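PDB 5TD6: FOG-3 protein from Caenorhabditis elegans, which specifies sperm fate in the nematode germline as an RNA-binding multimer, through a polypeptide whose amino-terminal part is this BTG/Tob domain. Local coordinates for residues B[1-5]-B[116-120]; B[4-8]-B[92-97]; B[27-32]-B[69-73]; B[57-62]-B[85-91]. The protein carries 2 engineered substitutions. All coordinates share one frame; numbering follows the deposited sequence. Where two conformers were deposited one is given.

Contact 1: residues B[1-5]-B[116-120]; sequences MYTEV and NADEN. Engineered in segment 116-120: A117 (natural residue Cys).
OD1 of D118 is gripped twice by T3: the backbone N donates from 2.9 Å along the oxygen's syn lone pair, and T3 OG1 donates from 2.7 Å, nearly in line with the C-O bond. OD2 likewise has two donors. Y2 N reaches its syn lone pair at 2.9 Å, whereas M1 N, also 2.9 Å away, forms a salt bridge from well above the carboxylate plane (53° out of it). Four bonds therefore fix both the position and the rotation of the D118 carboxylate at the start of helix 2-13, where the helix dipole would favour a negative charge. T3 takes part with its hydroxyl because OG1 lies beside its own backbone N (chi1 -58°), on the same side as the amide that binds D118. M1 N is shared with E4 OE1 at 2.8 Å, so it stands between two carboxylates and probably eases their mutual repulsion. Next to this network, CB of the engineered A117 packs at 3.7 Å from T3 OG1. The contact fastens the loop between strand 111-112 and helix 126-135 to the first turn of helix 2-13, with T3 and A117 against W111 and M1 against V37 and F40 of helix 22-41.

Contact 2: residues B[4-8]-B[92-97]; sequences EVREL and ANPGHV
The carboxylate of E4 meets the 92-97 hairpin through OE2, whose anti lone pair accepts the backbone N of G95, 2.9 Å away, in a nearly straight bond (177°). Its other oxygen, OE1, is held by M1 N, so the group is tied from two sides and cannot easily turn. E4 CG lies 3.4 Å from N93 O, and the bend at chi2 (87°) turns the acid from there toward G95. Replacing E4 by an alanine would probably leave G95 N without its acceptor, strip M1 N of one of its two acidic mates and remove the CG that lies against N93 O. E4 grips the two-residue turn of the beta hairpin formed by strands 89-93 and 96-100, a type II turn from N93 to H96, with P94 and G95 at its corners and G95 at the positive phi (81°) that suits a glycine. On the strand side of the turn the contact becomes apolar. V97 presents CG2 to E4 CB at 3.7 Å, the two side chains running at a slant to each other, while its CG1 faces L8 CB at 4.3 Å. One helical turn beyond E4, L8 swings CD1 onto A92 CB, 3.8 Å apart, and F40 of helix 22-41 packs against both L8 and A92.

Contact 3: residues B[27-32]-B[69-73]; sequences IFGAEL and SAEEA
Apolar contacts carry most of the pairing between F28 and I27 on one side and A73, A70 and S69 on the other. The methyl of A73 fits against the helix backbone between the two larger residues: its CB is 3.5 Å from I27 CG2 and 3.6 Å from F28 N. The F28 side chain starts anti to its own N (chi1 168°), which brings the ring alongside S69 and A70 of helix 65-71. There CD1 has A70 N at the ring edge, close to the ring plane, 3.6 Å away, and CE1 lies 3.7 Å from S69 CB.

Among the polar groups no hydrogen bond joins the two segments. The hydroxyl of S69 tucks against the backbone of L32, with OG 3.3 Å from L32 CA, but it is bonded to C65 O one turn earlier in its own helix and makes no bond to L32 N, for which the angle is poor. Such a small side chain is consistent with the close approach of the two backbones, the CA atoms of E31 and S69 being 5.4 Å apart.

Charged side chains, E31 and E72, meet on the outer side of the contact, where E72 is exposed. Both are bent at chi2 and touch through aliphatic carbons, E31 CG lying 3.6 Å from E72 CB; their carboxylates are turned 48° against each other with E31 OE1 to E72 OE1 at 4.2 Å, a like-charge approach that probably costs some energy.

Helix 22-41 thus packs through its 27-32 portion on residues 69-73, at and just after helix 65-71, while F28 also reaches V12 and C13 of helix 2-13.

Contact 4: residues B[57-62]-B[85-91]; sequences MINTTT and PTNMIIF
M57 and F91 lie side by side and point the same way. M57 CB sits over one face of the ring, 3.9 Å from the F91 centroid, in a CH-pi contact, while SD stands obliquely to it at 4.6 Å from the same centroid, a Met-aromatic pair. Beyond the sulfur, M57 CE reaches I89 CG2 at 3.9 Å. I58 and I90 are slanted against each other, I58 CG1 lying 4.0 Å from I90 CB. Strand 58-59 is a short edge strand within this chain, paired antiparallel with 89-93: I58 and I90 are a hydrogen-bonded pair joined by two bonds, N59 and I89 a non-hydrogen-bonded one, and T60 N adds a bond to M88 O. Where the strand ends, N59 turns back on its own chain. Its OD1 accepts T61 N in the carbonyl plane at 2.8 Å and T62 N from above that plane at 3.1 Å, an Asx turn within an Asx motif. With an alanine at N59, both amides would probably lose their acceptor and the 60-62 turn could drift away from N87. T60 OG1 sits between its own backbone N and carbonyl carbon (chi1 59°), which turns it to accept M88 N at 3.1 Å, while T61 OG1 takes N87 N at 2.7 Å.

In the fold
From the N terminus, helix 2-13 opens two long loops: contact 2 closes the shorter at the hairpin 92-97 and contact 1 the longer at the 116-120 loop, the two sharing E4 and V5. Contacts 3 and 4 both fall within these loops, and they cross each other, since 57-62 lies between 27-32 and 69-73, while 85-91 follows both. Contact 3 ties helix 22-41 to the end of helix 65-71; contact 4 joins strand 58-59 to strand 89-93. Contacts 2 and 4 meet directly where L8 packs on I58 and I90, so helix 2-13 lies against the sheet, whereas contacts 1 and 4 lie on opposite sides of the chain's centre.

Contact 1: residues B[1-5]-B[116-120]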
loop_
_atom_site.group_PDB
_atom_site.type_symbol
_atom_site.label_atom_id
_atom_site.label_comp_id
_atom_site.label_asym_id
_atom_site.label_seq_id
_atom_site.Cartn_x
_atom_site.Cartn_y
_atom_site.Cartn_z
ATOM N N MET B 1 12.881 -7.233 1.176
ATOM C CA MET B 1 12.300 -7.857 2.364
ATOM C C MET B 1 11.261 -6.968 3.043
ATOM O O MET B 1 10.107 -7.342 3.227
ATOM C CB MET B 1 13.403 -8.206 3.363
ATOM C CG MET B 1 12.881 -8.630 4.708
ATOM S SD MET B 1 11.868 -10.112 4.564
ATOM C CE MET B 1 11.274 -10.189 6.184
ATOM N N TYR B 2 11.693 -5.775 3.440
ATOM C CA TYR B 2 10.840 -4.916 4.258
ATOM C C TYR B 2 9.682 -4.338 3.453
ATOM O O TYR B 2 8.562 -4.199 3.967
ATOM C CB TYR B 2 11.686 -3.809 4.903
ATOM C CG TYR B 2 12.677 -4.406 5.871
ATOM C CD1 TYR B 2 12.271 -4.850 7.121
ATOM C CD2 TYR B 2 14.008 -4.578 5.517
ATOM C CE1 TYR B 2 13.173 -5.425 8.005
ATOM C CE2 TYR B 2 14.912 -5.149 6.392
ATOM C CZ TYR B 2 14.486 -5.570 7.632
ATOM O OH TYR B 2 15.383 -6.134 8.496
ATOM N N THR B 3 9.962 -4.010 2.196
ATOM C CA THR B 3 8.920 -3.613 1.237
ATOM C C THR B 3 7.801 -4.659 1.198
ATOM O O THR B 3 6.617 -4.331 1.357
ATOM C CB THR B 3 9.502 -3.461 -0.178
ATOM O OG1 THR B 3 10.558 -2.497 -0.164
ATOM C CG2 THR B 3 8.430 -3.050 -1.206
ATOM N N GLU B 4 8.181 -5.921 0.990
ATOM C CA GLU B 4 7.184 -6.982 0.844
ATOM C C GLU B 4 6.378 -7.167 2.128
ATOM O O GLU B 4 5.154 -7.309 2.090
ATOM C CB GLU B 4 7.852 -8.302 0.438
ATOM C CG GLU B 4 8.429 -8.317 -0.967
ATOM C CD GLU B 4 9.874 -7.772 -1.034
ATOM O OE1 GLU B 4 10.403 -7.229 -0.031
ATOM O OE2 GLU B 4 10.473 -7.884 -2.111
ATOM N N VAL B 5 7.061 -7.152 3.268
ATOM C CA VAL B 5 6.386 -7.270 4.559
ATOM C C VAL B 5 5.424 -6.112 4.750
ATOM O O VAL B 5 4.315 -6.288 5.212
ATOM C CB VAL B 5 7.384 -7.283 5.746
ATOM C CG1 VAL B 5 6.650 -7.113 7.036
ATOM C CG2 VAL B 5 8.211 -8.580 5.757
ATOM N N ASN B 116 15.004 -5.856 -5.047
ATOM C CA ASN B 116 15.867 -5.030 -4.207
ATOM C C ASN B 116 15.289 -3.651 -3.877
ATOM O O ASN B 116 16.033 -2.713 -3.571
ATOM C CB ASN B 116 17.227 -4.887 -4.876
ATOM C CG ASN B 116 18.066 -6.123 -4.699
ATOM O OD1 ASN B 116 18.266 -6.586 -3.569
ATOM N ND2 ASN B 116 18.510 -6.705 -5.805
ATOM N N ALA B 117 13.960 -3.548 -3.885
ATOM C CA ALA B 117 13.297 -2.268 -3.618
ATOM C C ALA B 117 13.752 -1.638 -2.304
ATOM O O ALA B 117 13.827 -0.417 -2.214
ATOM C CB ALA B 117 11.766 -2.437 -3.626
ATOM N N ASP B 118 14.068 -2.464 -1.300
ATOM C CA ASP B 118 14.555 -1.979 -0.007
ATOM C C ASP B 118 15.740 -1.038 -0.118
ATOM O O ASP B 118 15.932 -0.172 0.724
ATOM C CB ASP B 118 14.993 -3.133 0.878
ATOM C CG ASP B 118 13.835 -3.875 1.473
ATOM O OD1 ASP B 118 12.671 -3.502 1.175
ATOM O OD2 ASP B 118 14.105 -4.836 2.224
ATOM N N GLU B 119 16.541 -1.250 -1.147
ATOM C CA GLU B 119 17.771 -0.482 -1.317
ATOM C C GLU B 119 17.593 0.645 -2.315
ATOM O O GLU B 119 18.527 1.385 -2.604
ATOM C CB GLU B 119 18.893 -1.397 -1.763
ATOM C CG GLU B 119 19.286 -2.409 -0.705
ATOM C CD GLU B 119 20.300 -3.404 -1.221
ATOM O OE1 GLU B 119 20.168 -3.830 -2.391
ATOM O OE2 GLU B 119 21.236 -3.749 -0.461
ATOM N N ASN B 120 16.385 0.777 -2.844
ATOM C CA ASN B 120 16.160 1.755 -3.900
ATOM C C ASN B 120 15.687 3.069 -3.331
ATOM O O ASN B 120 15.205 3.135 -2.210
ATOM C CB ASN B 120 15.160 1.240 -4.927
ATOM C CG ASN B 120 15.756 0.180 -5.824
ATOM O OD1 ASN B 120 16.973 -0.012 -5.861
ATOM N ND2 ASN B 120 14.902 -0.523 -6.542
HETATM O O HOH W 1 11.804 -5.773 -2.687
#

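Contact 2: residues B[4-8]-B[92-97]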
loop_
_atom_site.group_PDB
_atom_site.type_symbol
_atom_site.label_atom_id
_atom_site.label_comp_id
_atom_site.label_asym_id
_atom_site.label_seq_id
_atom_site.Cartn_x
_atom_site.Cartn_y
_atom_site.Cartn_z
ATOM N N GLU B 4 8.181 -5.921 0.990
ATOM C CA GLU B 4 7.184 -6.982 0.844
ATOM C C GLU B 4 6.378 -7.167 2.128
ATOM O O GLU B 4 5.154 -7.309 2.090
ATOM C CB GLU B 4 7.852 -8.302 0.438
ATOM C CG GLU B 4 8.429 -8.317 -0.967
ATOM C CD GLU B 4 9.874 -7.772 -1.034
ATOM O OE1 GLU B 4 10.403 -7.229 -0.031
ATOM O OE2 GLU B 4 10.473 -7.884 -2.111
ATOM N N VAL B 5 7.061 -7.152 3.268
ATOM C CA VAL B 5 6.386 -7.270 4.559
ATOM C C VAL B 5 5.424 -6.112 4.750
ATOM O O VAL B 5 4.315 -6.288 5.212
ATOM C CB VAL B 5 7.384 -7.283 5.746
ATOM C CG1 VAL B 5 6.650 -7.113 7.036
ATOM C CG2 VAL B 5 8.211 -8.580 5.757
ATOM N N ARG B 6 5.860 -4.914 4.385
ATOM C CA ARG B 6 4.994 -3.758 4.551
ATOM C C ARG B 6 3.757 -3.890 3.675
ATOM O O ARG B 6 2.657 -3.545 4.114
ATOM C CB ARG B 6 5.724 -2.452 4.215
ATOM C CG ARG B 6 4.838 -1.216 4.392
ATOM C CD ARG B 6 5.559 0.059 3.958
ATOM N NE ARG B 6 5.809 0.077 2.521
ATOM C CZ ARG B 6 7.022 0.088 1.971
ATOM N NH1 ARG B 6 8.108 0.078 2.738
ATOM N NH2 ARG B 6 7.152 0.107 0.650
ATOM N N GLU B 7 3.933 -4.372 2.437
ATOM C CA GLU B 7 2.780 -4.559 1.557
ATOM C C GLU B 7 1.823 -5.629 2.115
ATOM O O GLU B 7 0.601 -5.478 2.016
ATOM C CB GLU B 7 3.226 -4.929 0.144
ATOM C CG GLU B 7 3.919 -3.770 -0.617
ATOM C CD GLU B 7 3.035 -2.561 -0.734
ATOM O OE1 GLU B 7 1.831 -2.736 -1.004
ATOM O OE2 GLU B 7 3.534 -1.436 -0.544
ATOM N N LEU B 8 2.374 -6.699 2.681
ATOM C CA LEU B 8 1.550 -7.759 3.293
ATOM C C LEU B 8 0.779 -7.196 4.485
ATOM O O LEU B 8 -0.442 -7.406 4.626
ATOM C CB LEU B 8 2.409 -8.943 3.742
ATOM C CG LEU B 8 1.732 -10.330 3.768
ATOM C CD1 LEU B 8 2.712 -11.482 4.000
ATOM C CD2 LEU B 8 0.634 -10.406 4.768
ATOM N N ALA B 92 4.372 -14.152 0.366
ATOM C CA ALA B 92 5.305 -13.052 0.206
ATOM C C ALA B 92 6.649 -13.626 -0.214
ATOM O O ALA B 92 7.277 -14.378 0.532
ATOM C CB ALA B 92 5.422 -12.245 1.488
ATOM N N ASN B 93 7.053 -13.288 -1.437
ATOM C CA ASN B 93 8.339 -13.642 -2.014
ATOM C C ASN B 93 9.106 -12.369 -2.392
ATOM O O ASN B 93 8.494 -11.311 -2.567
ATOM C CB ASN B 93 8.152 -14.491 -3.274
ATOM C CG ASN B 93 7.506 -15.836 -2.999
ATOM O OD1 ASN B 93 7.590 -16.373 -1.892
ATOM N ND2 ASN B 93 6.873 -16.403 -4.030
ATOM N N PRO B 94 10.435 -12.471 -2.560
ATOM C CA PRO B 94 11.171 -11.338 -3.136
ATOM C C PRO B 94 10.483 -10.827 -4.412
ATOM O O PRO B 94 10.255 -11.592 -5.342
ATOM C CB PRO B 94 12.550 -11.927 -3.427
ATOM C CG PRO B 94 12.717 -13.005 -2.374
ATOM C CD PRO B 94 11.334 -13.590 -2.191
ATOM N N GLY B 95 10.100 -9.556 -4.415
ATOM C CA GLY B 95 9.497 -8.951 -5.591
ATOM C C GLY B 95 8.018 -9.232 -5.781
ATOM O O GLY B 95 7.414 -8.732 -6.728
ATOM N N HIS B 96 7.410 -10.007 -4.880
ATOM C CA HIS B 96 6.095 -10.567 -5.196
ATOM C C HIS B 96 5.277 -10.985 -3.986
ATOM O O HIS B 96 5.576 -11.978 -3.320
ATOM C CB HIS B 96 6.247 -11.775 -6.117
ATOM C CG HIS B 96 4.979 -12.171 -6.807
ATOM N ND1 HIS B 96 4.776 -13.430 -7.327
ATOM C CD2 HIS B 96 3.844 -11.475 -7.050
ATOM C CE1 HIS B 96 3.580 -13.485 -7.888
ATOM N NE2 HIS B 96 2.991 -12.313 -7.728
ATOM N N VAL B 97 4.242 -10.205 -3.713
ATOM C CA VAL B 97 3.300 -10.510 -2.653
ATOM C C VAL B 97 1.966 -10.748 -3.340
ATOM O O VAL B 97 1.582 -10.007 -4.263
ATOM C CB VAL B 97 3.199 -9.364 -1.636
ATOM C CG1 VAL B 97 2.277 -9.746 -0.465
ATOM C CG2 VAL B 97 4.576 -9.005 -1.130
#

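Contact 3: residues B[27-32]-B[69-73]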
loop_
_atom_site.group_PDB
_atom_site.type_symbol
_atom_site.label_atom_id
_atom_site.label_comp_id
_atom_site.label_asym_id
_atom_site.label_seq_id
_atom_site.Cartn_x
_atom_site.Cartn_y
_atom_site.Cartn_z
ATOM N N ILE B 27 -0.408 -0.669 15.948
ATOM C CA ILE B 27 0.449 -1.484 16.796
ATOM C C ILE B 27 0.330 -2.930 16.336
ATOM O O ILE B 27 1.292 -3.694 16.360
ATOM C CB ILE B 27 0.076 -1.308 18.293
ATOM C CG1 ILE B 27 0.395 0.122 18.730
ATOM C CG2 ILE B 27 0.824 -2.294 19.183
ATOM C CD1 ILE B 27 -0.131 0.489 20.086
ATOM N N PHE B 28 -0.862 -3.292 15.886
ATOM C CA PHE B 28 -1.061 -4.594 15.280
ATOM C C PHE B 28 -0.181 -4.762 14.039
ATOM O O PHE B 28 0.450 -5.801 13.850
ATOM C CB PHE B 28 -2.523 -4.784 14.921
ATOM C CG PHE B 28 -2.779 -5.965 14.047
ATOM C CD1 PHE B 28 -2.935 -7.233 14.593
ATOM C CD2 PHE B 28 -2.858 -5.811 12.669
ATOM C CE1 PHE B 28 -3.191 -8.333 13.777
ATOM C CE2 PHE B 28 -3.104 -6.906 11.843
ATOM C CZ PHE B 28 -3.267 -8.169 12.392
ATOM N N GLY B 29 -0.136 -3.737 13.197
ATOM C CA GLY B 29 0.627 -3.835 11.967
ATOM C C GLY B 29 2.119 -3.907 12.244
ATOM O O GLY B 29 2.871 -4.602 11.553
ATOM N N ALA B 30 2.557 -3.179 13.264
ATOM C CA ALA B 30 3.969 -3.181 13.628
ATOM C C ALA B 30 4.372 -4.561 14.136
ATOM O O ALA B 30 5.395 -5.104 13.731
ATOM C CB ALA B 30 4.253 -2.123 14.669
ATOM N N GLU B 31 3.543 -5.133 15.000
ATOM C CA GLU B 31 3.793 -6.467 15.544
ATOM C C GLU B 31 3.769 -7.557 14.476
ATOM O O GLU B 31 4.609 -8.459 14.471
ATOM C CB GLU B 31 2.774 -6.795 16.628
ATOM C CG GLU B 31 3.057 -6.097 17.927
ATOM C CD GLU B 31 4.397 -6.516 18.510
ATOM O OE1 GLU B 31 4.639 -7.735 18.641
ATOM O OE2 GLU B 31 5.211 -5.625 18.816
ATOM N N LEU B 32 2.796 -7.478 13.577
ATOM C CA LEU B 32 2.705 -8.446 12.497
ATOM C C LEU B 32 3.939 -8.346 11.606
ATOM O O LEU B 32 4.497 -9.357 11.166
ATOM C CB LEU B 32 1.432 -8.219 11.685
ATOM C CG LEU B 32 1.233 -9.144 10.495
ATOM C CD1 LEU B 32 1.101 -10.582 10.980
ATOM C CD2 LEU B 32 -0.009 -8.718 9.739
ATOM N N SER B 69 -0.461 -11.259 17.130
ATOM C CA SER B 69 -0.211 -9.840 16.858
ATOM C C SER B 69 -1.285 -8.954 17.472
ATOM O O SER B 69 -0.987 -7.857 17.950
ATOM C CB SER B 69 -0.125 -9.569 15.359
ATOM O OG SER B 69 1.065 -10.135 14.831
ATOM N N ALA B 70 -2.528 -9.434 17.449
ATOM C CA ALA B 70 -3.645 -8.746 18.083
ATOM C C ALA B 70 -3.409 -8.598 19.591
ATOM O O ALA B 70 -3.456 -7.491 20.137
ATOM C CB ALA B 70 -4.944 -9.497 17.818
ATOM N N GLU B 71 -3.153 -9.728 20.245
ATOM C CA GLU B 71 -2.823 -9.778 21.667
ATOM C C GLU B 71 -1.767 -8.740 22.030
ATOM O O GLU B 71 -1.946 -7.968 22.971
ATOM C CB GLU B 71 -2.337 -11.186 22.038
ATOM C CG GLU B 71 -2.114 -11.424 23.522
ATOM C CD GLU B 71 -0.981 -12.404 23.785
ATOM O OE1 GLU B 71 -1.255 -13.598 24.016
ATOM O OE2 GLU B 71 0.196 -11.978 23.751
ATOM N N GLU B 72 -0.682 -8.698 21.259
ATOM C CA GLU B 72 0.428 -7.781 21.532
ATOM C C GLU B 72 0.027 -6.312 21.411
ATOM O O GLU B 72 0.769 -5.427 21.834
ATOM C CB GLU B 72 1.606 -8.059 20.586
ATOM C CG GLU B 72 2.505 -9.220 20.991
ATOM C CD GLU B 72 3.106 -9.045 22.375
ATOM O OE1 GLU B 72 3.601 -7.935 22.681
ATOM O OE2 GLU B 72 3.067 -10.018 23.162
ATOM N N ALA B 73 -1.139 -6.056 20.829
ATOM C CA ALA B 73 -1.569 -4.688 20.554
ATOM C C ALA B 73 -2.769 -4.283 21.405
ATOM O O ALA B 73 -3.385 -3.239 21.171
ATOM C CB ALA B 73 -1.897 -4.529 19.066
#

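Contact 4: residues B[57-62]-B[85-91]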
loop_
_atom_site.group_PDB
_atom_site.type_symbol
_atom_site.label_atom_id
_atom_site.label_comp_id
_atom_site.label_asym_id
_atom_site.label_seq_id
_atom_site.Cartn_x
_atom_site.Cartn_y
_atom_site.Cartn_z
ATOM N N MET B 57 4.274 -18.875 3.376
ATOM C CA MET B 57 2.858 -18.599 3.182
ATOM C C MET B 57 2.116 -18.544 4.510
ATOM O O MET B 57 2.446 -19.264 5.453
ATOM C CB MET B 57 2.222 -19.658 2.277
ATOM C CG MET B 57 1.849 -20.948 2.976
ATOM S SD MET B 57 1.187 -22.174 1.827
ATOM C CE MET B 57 -0.200 -22.808 2.774
ATOM N N ILE B 58 1.131 -17.659 4.589
ATOM C CA ILE B 58 0.319 -17.593 5.796
ATOM C C ILE B 58 -1.149 -17.723 5.444
ATOM O O ILE B 58 -1.557 -17.505 4.304
ATOM C CB ILE B 58 0.538 -16.291 6.599
ATOM C CG1 ILE B 58 0.143 -15.066 5.776
ATOM C CG2 ILE B 58 1.978 -16.198 7.101
ATOM C CD1 ILE B 58 0.453 -13.757 6.463
ATOM N N ASN B 59 -1.925 -18.148 6.436
ATOM C CA ASN B 59 -3.358 -18.425 6.311
ATOM C C ASN B 59 -4.119 -17.585 7.335
ATOM O O ASN B 59 -3.835 -17.661 8.535
ATOM C CB ASN B 59 -3.607 -19.922 6.516
ATOM C CG ASN B 59 -5.061 -20.331 6.301
ATOM O OD1 ASN B 59 -5.986 -19.814 6.943
ATOM N ND2 ASN B 59 -5.261 -21.277 5.393
ATOM N N THR B 60 -5.074 -16.778 6.877
ATOM C CA THR B 60 -5.738 -15.827 7.769
ATOM C C THR B 60 -6.513 -16.508 8.903
ATOM O O THR B 60 -6.842 -15.882 9.918
ATOM C CB THR B 60 -6.703 -14.906 7.000
ATOM O OG1 THR B 60 -7.701 -15.690 6.337
ATOM C CG2 THR B 60 -5.940 -14.054 5.974
ATOM N N THR B 61 -6.792 -17.793 8.737
ATOM C CA THR B 61 -7.500 -18.536 9.768
ATOM C C THR B 61 -6.546 -19.332 10.658
ATOM O O THR B 61 -6.589 -19.218 11.886
ATOM C CB THR B 61 -8.520 -19.504 9.149
ATOM O OG1 THR B 61 -9.563 -18.758 8.507
ATOM C CG2 THR B 61 -9.118 -20.395 10.228
ATOM N N THR B 62 -5.675 -20.125 10.036
ATOM C CA THR B 62 -4.885 -21.095 10.785
ATOM C C THR B 62 -3.482 -20.640 11.195
ATOM O O THR B 62 -2.835 -21.305 12.003
ATOM C CB THR B 62 -4.752 -22.403 9.993
ATOM O OG1 THR B 62 -3.900 -22.209 8.857
ATOM C CG2 THR B 62 -6.124 -22.870 9.532
ATOM N N PRO B 85 -10.761 -12.086 6.363
ATOM C CA PRO B 85 -11.394 -13.162 5.592
ATOM C C PRO B 85 -11.017 -14.533 6.142
ATOM O O PRO B 85 -9.948 -14.676 6.716
ATOM C CB PRO B 85 -10.827 -12.963 4.183
ATOM C CG PRO B 85 -9.510 -12.286 4.409
ATOM C CD PRO B 85 -9.732 -11.377 5.580
ATOM N N THR B 86 -11.878 -15.529 5.976
ATOM C CA THR B 86 -11.557 -16.863 6.466
ATOM C C THR B 86 -10.796 -17.656 5.404
ATOM O O THR B 86 -11.135 -17.611 4.224
ATOM C CB THR B 86 -12.829 -17.635 6.893
ATOM O OG1 THR B 86 -13.544 -18.081 5.732
ATOM C CG2 THR B 86 -13.731 -16.750 7.730
ATOM N N ASN B 87 -9.751 -18.352 5.842
ATOM C CA ASN B 87 -8.975 -19.267 5.007
ATOM C C ASN B 87 -8.407 -18.652 3.720
ATOM O O ASN B 87 -8.323 -19.311 2.687
ATOM C CB ASN B 87 -9.818 -20.497 4.667
ATOM C CG ASN B 87 -10.184 -21.304 5.902
ATOM O OD1 ASN B 87 -9.350 -21.521 6.783
ATOM N ND2 ASN B 87 -11.438 -21.731 5.982
ATOM N N MET B 88 -7.998 -17.394 3.797
ATOM C CA MET B 88 -7.212 -16.801 2.718
ATOM C C MET B 88 -5.732 -17.138 2.880
ATOM O O MET B 88 -5.186 -17.047 3.981
ATOM C CB MET B 88 -7.411 -15.299 2.690
ATOM C CG MET B 88 -6.594 -14.602 1.636
ATOM S SD MET B 88 -6.973 -12.864 1.706
ATOM C CE MET B 88 -8.580 -12.797 0.907
ATOM N N ILE B 89 -5.087 -17.550 1.791
ATOM C CA ILE B 89 -3.670 -17.878 1.841
ATOM C C ILE B 89 -2.890 -16.766 1.144
ATOM O O ILE B 89 -3.188 -16.418 0.006
ATOM C CB ILE B 89 -3.366 -19.242 1.188
ATOM C CG1 ILE B 89 -4.180 -20.355 1.863
ATOM C CG2 ILE B 89 -1.886 -19.571 1.276
ATOM C CD1 ILE B 89 -4.430 -21.539 0.971
ATOM N N ILE B 90 -1.923 -16.193 1.856
ATOM C CA ILE B 90 -1.144 -15.047 1.376
ATOM C C ILE B 90 0.331 -15.422 1.307
ATOM O O ILE B 90 0.875 -16.022 2.233
ATOM C CB ILE B 90 -1.321 -13.821 2.294
ATOM C CG1 ILE B 90 -2.807 -13.565 2.539
ATOM C CG2 ILE B 90 -0.658 -12.571 1.688
ATOM C CD1 ILE B 90 -3.084 -12.461 3.550
ATOM N N PHE B 91 0.958 -15.099 0.183
ATOM C CA PHE B 91 2.360 -15.417 -0.064
ATOM C C PHE B 91 3.156 -14.125 -0.157
ATOM O O PHE B 91 2.673 -13.126 -0.702
ATOM C CB PHE B 91 2.539 -16.205 -1.375
ATOM C CG PHE B 91 1.905 -17.575 -1.374
ATOM C CD1 PHE B 91 0.539 -17.730 -1.562
ATOM C CD2 PHE B 91 2.681 -18.709 -1.215
ATOM C CE1 PHE B 91 -0.037 -18.989 -1.574
ATOM C CE2 PHE B 91 2.108 -19.974 -1.221
ATOM C CZ PHE B 91 0.746 -20.112 -1.399
#